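Local coordinates for hypothetical protein RV2626C (Mycobacterium tuberculosis, PDB 1Y5H) that is of unknown function but forms a homodimer of CBS-domain subunits that probably binds zinc and apparently does not bind AMP, at residues S83-D88 against L97-E102; T28-Y33 against G40-C45; I119-E122 against A126-L129. All blocks are in the same frame, centred on the assembly; numbering follows the deposited sequence.

In the fold
Contact 1 and contact 3 belong to the second CBS repeat, and contact 2 to the first. Contacts 1 and 3 reach the same sheet, with centres about 14 Å apart. They touch where Met100 CE lies 3.7 Å from Val120 O. Contact 2 lies on the opposite side of the chain's centre from the other two, its centre about 19 Å from that of contact 1 and 21 Å from that of contact 3. It touches contact 3 through Pro43 CB and Ile119 CD1, 4.1 Å apart. Predicted zinc ligands relate to two contacts: the Tyr85 side chain is about 3 Å from that of His103, and contact 3 contains His128.

Contact 1: S83-D88 against L97-E102; sequences SIYYVD and LNVMEE
Val99, which faces Val87 and Tyr85, sits in a regular helical turn whose shortest polar bond runs from Glu101 N to Leu97 O, 2.8 Å. The next bond of the turn joins Glu102 N to Asn98 O. No hydrogen bond crosses from 97-102 to 83-88. The contact is apolar and small, and Val99 supplies the whole helix side of it.

The two methyls of Val99 have separate partners. CG2 meets Val87 CG1 at 3.6 Å, the closest approach between the segments. The two valine side chains cross obliquely at this point. CG1 of Val99 lies 4.1 Å from Tyr85 CB. It is swung opposite the backbone N of Val99 (chi1 173°), which leaves CG2 beside that N and turned to Val87. CG2 also lies 4.1 Å from the carbonyl oxygen Tyr86 O, in plain packing. Val99 therefore spans three successive residues of 83-88. The nearest backbones are those of Tyr85 and Val99, with CA atoms 7.2 Å apart.

Tyr85 and Val87 direct their CB atoms toward the helix, whereas Tyr86 directs its own away. This is the alternation expected of an extended chain. Tyr85 touches Val99 with its CB, and its ring goes on to stack on the ring of His103, a residue that probably binds zinc.

Strand 87-88, helix 93-103 and strand 107-112 form a beta-alpha-beta unit in the second CBS repeat. Backbone bonds join Val87 to Pro109 and Ile111, which fixes the edge strand beside strand 107-112. Val99 and Met100, modelled as selenomethionine, both pack on Val108 of that strand. Met100 also reaches Glu122 and Ile125 of helix 122-127, while Tyr85 touches Met54 of strand 51-56.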
loop_
_atom_site.group_PDB
_atom_site.type_symbol
_atom_site.label_atom_id
_atom_site.label_comp_id
_atom_site.label_asym_id
_atom_site.label_seq_id
_atom_site.Cartn_x
_atom_site.Cartn_y
_atom_site.Cartn_z
ATOM N N SER A 83 1.286 -15.688 0.658
ATOM C CA SER A 83 0.208 -15.241 1.530
ATOM C C SER A 83 -1.102 -16.006 1.380
ATOM O O SER A 83 -2.034 -15.524 0.733
ATOM C CB SER A 83 -0.058 -13.753 1.277
ATOM O OG SER A 83 1.145 -13.003 1.322
ATOM N N ILE A 84 -1.191 -17.186 1.982
ATOM C CA ILE A 84 -2.428 -17.939 1.880
ATOM C C ILE A 84 -3.216 -17.988 3.185
ATOM O O ILE A 84 -2.841 -18.649 4.156
ATOM C CB ILE A 84 -2.195 -19.381 1.363
ATOM C CG1 ILE A 84 -3.551 -20.067 1.152
ATOM C CG2 ILE A 84 -1.327 -20.158 2.335
ATOM C CD1 ILE A 84 -3.473 -21.415 0.458
ATOM N N TYR A 85 -4.310 -17.247 3.195
ATOM C CA TYR A 85 -5.202 -17.205 4.337
ATOM C C TYR A 85 -6.591 -17.072 3.753
ATOM O O TYR A 85 -6.760 -16.545 2.654
ATOM C CB TYR A 85 -4.865 -16.024 5.262
ATOM C CG TYR A 85 -4.638 -14.700 4.559
ATOM C CD1 TYR A 85 -5.704 -13.852 4.257
ATOM C CD2 TYR A 85 -3.354 -14.300 4.188
ATOM C CE1 TYR A 85 -5.494 -12.642 3.603
ATOM C CE2 TYR A 85 -3.136 -13.093 3.533
ATOM C CZ TYR A 85 -4.208 -12.271 3.243
ATOM O OH TYR A 85 -3.991 -11.087 2.577
ATOM N N TYR A 86 -7.582 -17.571 4.480
ATOM C CA TYR A 86 -8.960 -17.518 4.022
ATOM C C TYR A 86 -9.861 -18.031 5.122
ATOM O O TYR A 86 -9.385 -18.513 6.145
ATOM C CB TYR A 86 -9.148 -18.398 2.778
ATOM C CG TYR A 86 -8.785 -19.867 2.956
ATOM C CD1 TYR A 86 -9.647 -20.762 3.607
ATOM C CD2 TYR A 86 -7.587 -20.362 2.452
ATOM C CE1 TYR A 86 -9.311 -22.120 3.740
ATOM C CE2 TYR A 86 -7.245 -21.706 2.579
ATOM C CZ TYR A 86 -8.107 -22.577 3.219
ATOM O OH TYR A 86 -7.755 -23.904 3.311
ATOM N N VAL A 87 -11.162 -17.903 4.903
ATOM C CA VAL A 87 -12.146 -18.409 5.841
ATOM C C VAL A 87 -13.182 -19.177 5.042
ATOM O O VAL A 87 -13.397 -18.914 3.853
ATOM C CB VAL A 87 -12.859 -17.284 6.635
ATOM C CG1 VAL A 87 -11.856 -16.552 7.506
ATOM C CG2 VAL A 87 -13.564 -16.321 5.686
ATOM N N ASP A 88 -13.809 -20.142 5.701
ATOM C CA ASP A 88 -14.846 -20.949 5.082
ATOM C C ASP A 88 -16.106 -20.091 5.002
ATOM O O ASP A 88 -16.282 -19.161 5.790
ATOM C CB ASP A 88 -15.109 -22.192 5.932
ATOM C CG ASP A 88 -16.297 -22.991 5.445
ATOM O OD1 ASP A 88 -16.264 -23.471 4.292
ATOM O OD2 ASP A 88 -17.269 -23.135 6.218
ATOM N N LEU A 97 -12.277 -12.135 12.135
ATOM C CA LEU A 97 -11.414 -11.189 12.818
ATOM C C LEU A 97 -10.128 -11.881 13.243
ATOM O O LEU A 97 -9.069 -11.268 13.233
ATOM C CB LEU A 97 -12.126 -10.600 14.039
ATOM C CG LEU A 97 -13.337 -9.722 13.710
ATOM C CD1 LEU A 97 -14.050 -9.337 15.000
ATOM C CD2 LEU A 97 -12.883 -8.479 12.954
ATOM N N ASN A 98 -10.217 -13.158 13.610
ATOM C CA ASN A 98 -9.020 -13.892 14.011
ATOM C C ASN A 98 -8.024 -13.931 12.856
ATOM O O ASN A 98 -6.830 -13.704 13.045
ATOM C CB ASN A 98 -9.351 -15.328 14.434
ATOM C CG ASN A 98 -10.075 -15.396 15.766
ATOM O OD1 ASN A 98 -9.896 -14.537 16.628
ATOM N ND2 ASN A 98 -10.882 -16.435 15.947
ATOM N N VAL A 99 -8.520 -14.228 11.659
ATOM C CA VAL A 99 -7.659 -14.290 10.484
ATOM C C VAL A 99 -7.063 -12.922 10.173
ATOM O O VAL A 99 -5.860 -12.794 9.931
ATOM C CB VAL A 99 -8.436 -14.800 9.256
ATOM C CG1 VAL A 99 -7.572 -14.701 8.007
ATOM C CG2 VAL A 99 -8.869 -16.241 9.487
HETATM N N MSE A 100 -7.909 -11.897 10.186
HETATM C CA MSE A 100 -7.457 -10.542 9.908
HETATM C C MSE A 100 -6.388 -10.096 10.896
HETATM O O MSE A 100 -5.423 -9.440 10.514
HETATM C CB MSE A 100 -8.636 -9.570 9.952
HETATM C CG MSE A 100 -9.526 -9.641 8.723
HETATM SE SE MSE A 100 -11.067 -8.488 8.867
HETATM C CE MSE A 100 -12.104 -9.218 7.404
ATOM N N GLU A 101 -6.565 -10.457 12.163
ATOM C CA GLU A 101 -5.609 -10.082 13.200
ATOM C C GLU A 101 -4.259 -10.756 12.996
ATOM O O GLU A 101 -3.221 -10.097 12.971
ATOM C CB GLU A 101 -6.163 -10.441 14.578
ATOM N N GLU A 102 -4.283 -12.075 12.851
ATOM C CA GLU A 102 -3.066 -12.853 12.673
ATOM C C GLU A 102 -2.233 -12.428 11.468
ATOM O O GLU A 102 -1.012 -12.290 11.567
ATOM C CB GLU A 102 -3.411 -14.331 12.571
#

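Contact 2: T28-Y33 against G40-C45; sequences TAAAQY and GALPIC
Leu42 points from strand 41-45 at helix 27-37, and one of its methyls, CD1, makes the closest contacts. The helix meets it with Ala30 and Tyr33, two residues three positions apart on the same face. CD1 lies 4.1 Å from Ala30 CB and 4.0 Å from Tyr33 CB. Its nearest neighbour is the carbonyl oxygen Ala30 O, at 3.4 Å. The leucine tip thus rests against helix backbone as well as side chains. CG of Leu42 stands opposite its carbonyl carbon (chi1 -61°), and the branch carrying CD1 extends away from the strand (chi2 164°). This reach bridges the 7.9 Å between the CA atoms of Ala30 and Leu42.

Tyr33 meets the leucine with its CB, not its ring. Its first bond points toward the strand, but the rest of the side chain then leads away. Its hydroxyl is hydrogen-bonded to Glu25. Ala30 presents only its CB, and the leucine lies against the helix backbone beside it. No hydrogen bond crosses between the segments, and the packing is buried and apolar.

Neighbouring parts enclose it. Leu42 and Tyr33 both touch Val21 of strand 21-22, and Ala30 touches Leu55 of strand 51-56. Ala31 points away from the strand and packs on Val61 of the second subunit, while Thr28 packs on Leu65 of that same subunit. Helix 27-37 is therefore covered by its own sheet on one side and meets the dimer partner through other residues. At the far end of 40-45, Cys45 is joined to Cys20 by a disulfide.

Strand 21-22, helix 27-37 and strand 41-45 form the parallel beta-alpha-beta crossover characteristic of a CBS repeat, here the first of two.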
loop_
_atom_site.group_PDB
_atom_site.type_symbol
_atom_site.label_atom_id
_atom_site.label_comp_id
_atom_site.label_asym_id
_atom_site.label_seq_id
_atom_site.Cartn_x
_atom_site.Cartn_y
_atom_site.Cartn_z
ATOM N N THR A 28 2.300 -6.503 -13.794
ATOM C CA THR A 28 1.814 -5.299 -14.453
ATOM C C THR A 28 0.308 -5.440 -14.670
ATOM O O THR A 28 -0.452 -4.497 -14.464
ATOM C CB THR A 28 2.515 -5.090 -15.805
ATOM O OG1 THR A 28 3.913 -4.861 -15.579
ATOM C CG2 THR A 28 1.925 -3.891 -16.540
ATOM N N ALA A 29 -0.126 -6.627 -15.082
ATOM C CA ALA A 29 -1.549 -6.850 -15.298
ATOM C C ALA A 29 -2.309 -6.722 -13.981
ATOM O O ALA A 29 -3.393 -6.138 -13.933
ATOM C CB ALA A 29 -1.780 -8.227 -15.914
ATOM N N ALA A 30 -1.741 -7.267 -12.910
ATOM C CA ALA A 30 -2.373 -7.194 -11.597
ATOM C C ALA A 30 -2.509 -5.742 -11.138
ATOM O O ALA A 30 -3.501 -5.372 -10.515
ATOM C CB ALA A 30 -1.564 -7.995 -10.579
ATOM N N ALA A 31 -1.507 -4.925 -11.453
ATOM C CA ALA A 31 -1.528 -3.515 -11.075
ATOM C C ALA A 31 -2.699 -2.827 -11.762
ATOM O O ALA A 31 -3.358 -1.970 -11.176
ATOM C CB ALA A 31 -0.215 -2.847 -11.472
ATOM N N GLN A 32 -2.952 -3.206 -13.010
ATOM C CA GLN A 32 -4.066 -2.628 -13.758
ATOM C C GLN A 32 -5.407 -2.961 -13.108
ATOM O O GLN A 32 -6.308 -2.124 -13.076
ATOM C CB GLN A 32 -4.039 -3.128 -15.202
ATOM C CG GLN A 32 -2.819 -2.644 -15.966
ATOM C CD GLN A 32 -2.632 -3.329 -17.303
ATOM O OE1 GLN A 32 -1.710 -3.004 -18.052
ATOM N NE2 GLN A 32 -3.501 -4.284 -17.611
ATOM N N TYR A 33 -5.543 -4.176 -12.584
ATOM C CA TYR A 33 -6.793 -4.569 -11.936
ATOM C C TYR A 33 -7.015 -3.794 -10.647
ATOM O O TYR A 33 -8.148 -3.457 -10.299
ATOM C CB TYR A 33 -6.803 -6.068 -11.624
ATOM C CG TYR A 33 -6.795 -6.957 -12.843
ATOM C CD1 TYR A 33 -7.745 -6.802 -13.854
ATOM C CD2 TYR A 33 -5.854 -7.976 -12.977
ATOM C CE1 TYR A 33 -7.757 -7.644 -14.968
ATOM C CE2 TYR A 33 -5.858 -8.823 -14.081
ATOM C CZ TYR A 33 -6.810 -8.653 -15.073
ATOM O OH TYR A 33 -6.807 -9.491 -16.167
ATOM N N GLY A 40 -6.385 -2.602 -2.896
ATOM C CA GLY A 40 -4.979 -2.882 -2.655
ATOM C C GLY A 40 -4.628 -4.348 -2.503
ATOM O O GLY A 40 -3.486 -4.682 -2.190
ATOM N N ALA A 41 -5.601 -5.229 -2.709
ATOM C CA ALA A 41 -5.362 -6.665 -2.589
ATOM C C ALA A 41 -6.283 -7.433 -3.529
ATOM O O ALA A 41 -7.473 -7.127 -3.639
ATOM C CB ALA A 41 -5.574 -7.118 -1.151
ATOM N N LEU A 42 -5.720 -8.430 -4.203
ATOM C CA LEU A 42 -6.462 -9.248 -5.159
ATOM C C LEU A 42 -6.312 -10.730 -4.854
ATOM O O LEU A 42 -5.231 -11.191 -4.504
ATOM C CB LEU A 42 -5.926 -9.023 -6.578
ATOM C CG LEU A 42 -5.960 -7.650 -7.244
ATOM C CD1 LEU A 42 -5.032 -7.649 -8.453
ATOM C CD2 LEU A 42 -7.383 -7.320 -7.650
ATOM N N PRO A 43 -7.407 -11.497 -4.967
ATOM C CA PRO A 43 -7.305 -12.933 -4.704
ATOM C C PRO A 43 -6.716 -13.538 -5.980
ATOM O O PRO A 43 -7.106 -13.155 -7.085
ATOM C CB PRO A 43 -8.760 -13.346 -4.462
ATOM C CG PRO A 43 -9.530 -12.395 -5.329
ATOM C CD PRO A 43 -8.813 -11.077 -5.117
ATOM N N ILE A 44 -5.761 -14.448 -5.827
ATOM C CA ILE A 44 -5.102 -15.077 -6.975
ATOM C C ILE A 44 -5.447 -16.562 -7.026
ATOM O O ILE A 44 -5.321 -17.265 -6.025
ATOM C CB ILE A 44 -3.559 -14.898 -6.874
ATOM C CG1 ILE A 44 -3.217 -13.408 -6.727
ATOM C CG2 ILE A 44 -2.871 -15.490 -8.100
ATOM C CD1 ILE A 44 -3.762 -12.526 -7.836
ATOM N N CYS A 45 -5.863 -17.043 -8.196
ATOM C CA CYS A 45 -6.261 -18.441 -8.335
ATOM C C CYS A 45 -5.611 -19.217 -9.459
ATOM O O CYS A 45 -5.125 -18.653 -10.437
ATOM C CB CYS A 45 -7.765 -18.550 -8.570
ATOM S SG CYS A 45 -8.846 -17.974 -7.236
#

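Contact 3: I119-E122 against A126-L129; sequences IVTE and ARHL
Ala126 N donates to Glu122 O over 3.1 Å, with 159° at the hydrogen, a helical bond in the first turn after strand 115-121. Ala126 CB lies 3.9 Å from the same oxygen.

Thr121 is the N-cap of the helix. Its OG1 caps a backbone N of the first turn, and Asp124 OD2 accepts from Thr121 N, consistent with a capping box. Thr121 chi1 is 73°, which puts OG1 between the backbone N and the carbonyl carbon. Arg127 reaches back along the helix, but its NH1 stays 4.4 Å from Thr121 OG1, too long for a hydrogen bond. Arg127 NH1 instead makes a salt bridge to Asp124 OD1. Arg127 CB covers one face of the His128 ring, 3.9 Å above the plane and over its centre. His128 probably binds zinc and is the first residue to leave helical geometry.

The contact lies at the protein surface. Val120 is hydrogen-bonded through its backbone to Val108 of strand 107-112, and its side chain touches Met96 of helix 93-103. Leu129 touches Ile93 of the same helix, and His128 packs on Ile13 of helix 10-13.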
loop_
_atom_site.group_PDB
_atom_site.type_symbol
_atom_site.label_atom_id
_atom_site.label_comp_id
_atom_site.label_asym_id
_atom_site.label_seq_id
_atom_site.Cartn_x
_atom_site.Cartn_y
_atom_site.Cartn_z
ATOM N N ILE A 119 -15.160 -12.113 -1.157
ATOM C CA ILE A 119 -14.144 -11.444 -0.348
ATOM C C ILE A 119 -14.867 -10.683 0.757
ATOM O O ILE A 119 -15.873 -10.020 0.501
ATOM C CB ILE A 119 -13.332 -10.416 -1.185
ATOM C CG1 ILE A 119 -12.398 -11.133 -2.167
ATOM C CG2 ILE A 119 -12.550 -9.488 -0.254
ATOM C CD1 ILE A 119 -11.202 -11.831 -1.524
ATOM N N VAL A 120 -14.364 -10.774 1.983
ATOM C CA VAL A 120 -14.978 -10.050 3.085
ATOM C C VAL A 120 -13.980 -9.029 3.615
ATOM O O VAL A 120 -12.815 -9.354 3.823
ATOM C CB VAL A 120 -15.384 -10.993 4.235
ATOM C CG1 VAL A 120 -15.955 -10.180 5.384
ATOM C CG2 VAL A 120 -16.412 -11.993 3.753
ATOM N N THR A 121 -14.428 -7.793 3.814
ATOM C CA THR A 121 -13.543 -6.751 4.336
ATOM C C THR A 121 -13.917 -6.422 5.771
ATOM O O THR A 121 -15.005 -6.753 6.235
ATOM C CB THR A 121 -13.631 -5.437 3.525
ATOM O OG1 THR A 121 -14.868 -4.770 3.816
ATOM C CG2 THR A 121 -13.548 -5.728 2.035
ATOM N N GLU A 122 -13.006 -5.758 6.470
ATOM C CA GLU A 122 -13.254 -5.380 7.849
ATOM C C GLU A 122 -14.446 -4.429 7.891
ATOM O O GLU A 122 -15.246 -4.466 8.824
ATOM C CB GLU A 122 -12.011 -4.714 8.433
ATOM C CG GLU A 122 -11.994 -4.690 9.944
ATOM C CD GLU A 122 -10.637 -4.315 10.502
ATOM O OE1 GLU A 122 -10.169 -3.190 10.220
ATOM O OE2 GLU A 122 -10.040 -5.145 11.222
ATOM N N ALA A 126 -18.044 -4.386 10.110
ATOM C CA ALA A 126 -18.541 -3.243 10.871
ATOM C C ALA A 126 -19.967 -2.867 10.477
ATOM O O ALA A 126 -20.782 -2.497 11.326
ATOM C CB ALA A 126 -17.616 -2.048 10.676
ATOM N N ARG A 127 -20.267 -2.971 9.186
ATOM C CA ARG A 127 -21.588 -2.628 8.672
ATOM C C ARG A 127 -22.686 -3.601 9.081
ATOM O O ARG A 127 -23.839 -3.204 9.243
ATOM C CB ARG A 127 -21.559 -2.563 7.142
ATOM C CG ARG A 127 -20.625 -1.523 6.554
ATOM C CD ARG A 127 -20.353 -1.835 5.089
ATOM N NE ARG A 127 -19.397 -0.906 4.496
ATOM C CZ ARG A 127 -18.557 -1.225 3.516
ATOM N NH1 ARG A 127 -18.551 -2.454 3.018
ATOM N NH2 ARG A 127 -17.721 -0.315 3.034
ATOM N N HIS A 128 -22.337 -4.871 9.260
ATOM C CA HIS A 128 -23.344 -5.869 9.592
ATOM C C HIS A 128 -23.221 -6.571 10.942
ATOM O O HIS A 128 -23.478 -7.773 11.041
ATOM C CB HIS A 128 -23.388 -6.914 8.478
ATOM C CG HIS A 128 -23.409 -6.321 7.104
ATOM N ND1 HIS A 128 -24.439 -5.525 6.652
ATOM C CD2 HIS A 128 -22.518 -6.395 6.087
ATOM C CE1 HIS A 128 -24.182 -5.133 5.417
ATOM N NE2 HIS A 128 -23.021 -5.648 5.051
ATOM N N LEU A 129 -22.843 -5.835 11.983
ATOM C CA LEU A 129 -22.728 -6.440 13.306
ATOM C C LEU A 129 -24.106 -6.735 13.903
ATOM O O LEU A 129 -24.359 -7.845 14.371
ATOM C CB LEU A 129 -21.940 -5.532 14.256
ATOM C CG LEU A 129 -20.436 -5.403 14.017
ATOM C CD1 LEU A 129 -19.815 -4.575 15.134
ATOM C CD2 LEU A 129 -19.801 -6.784 13.972
#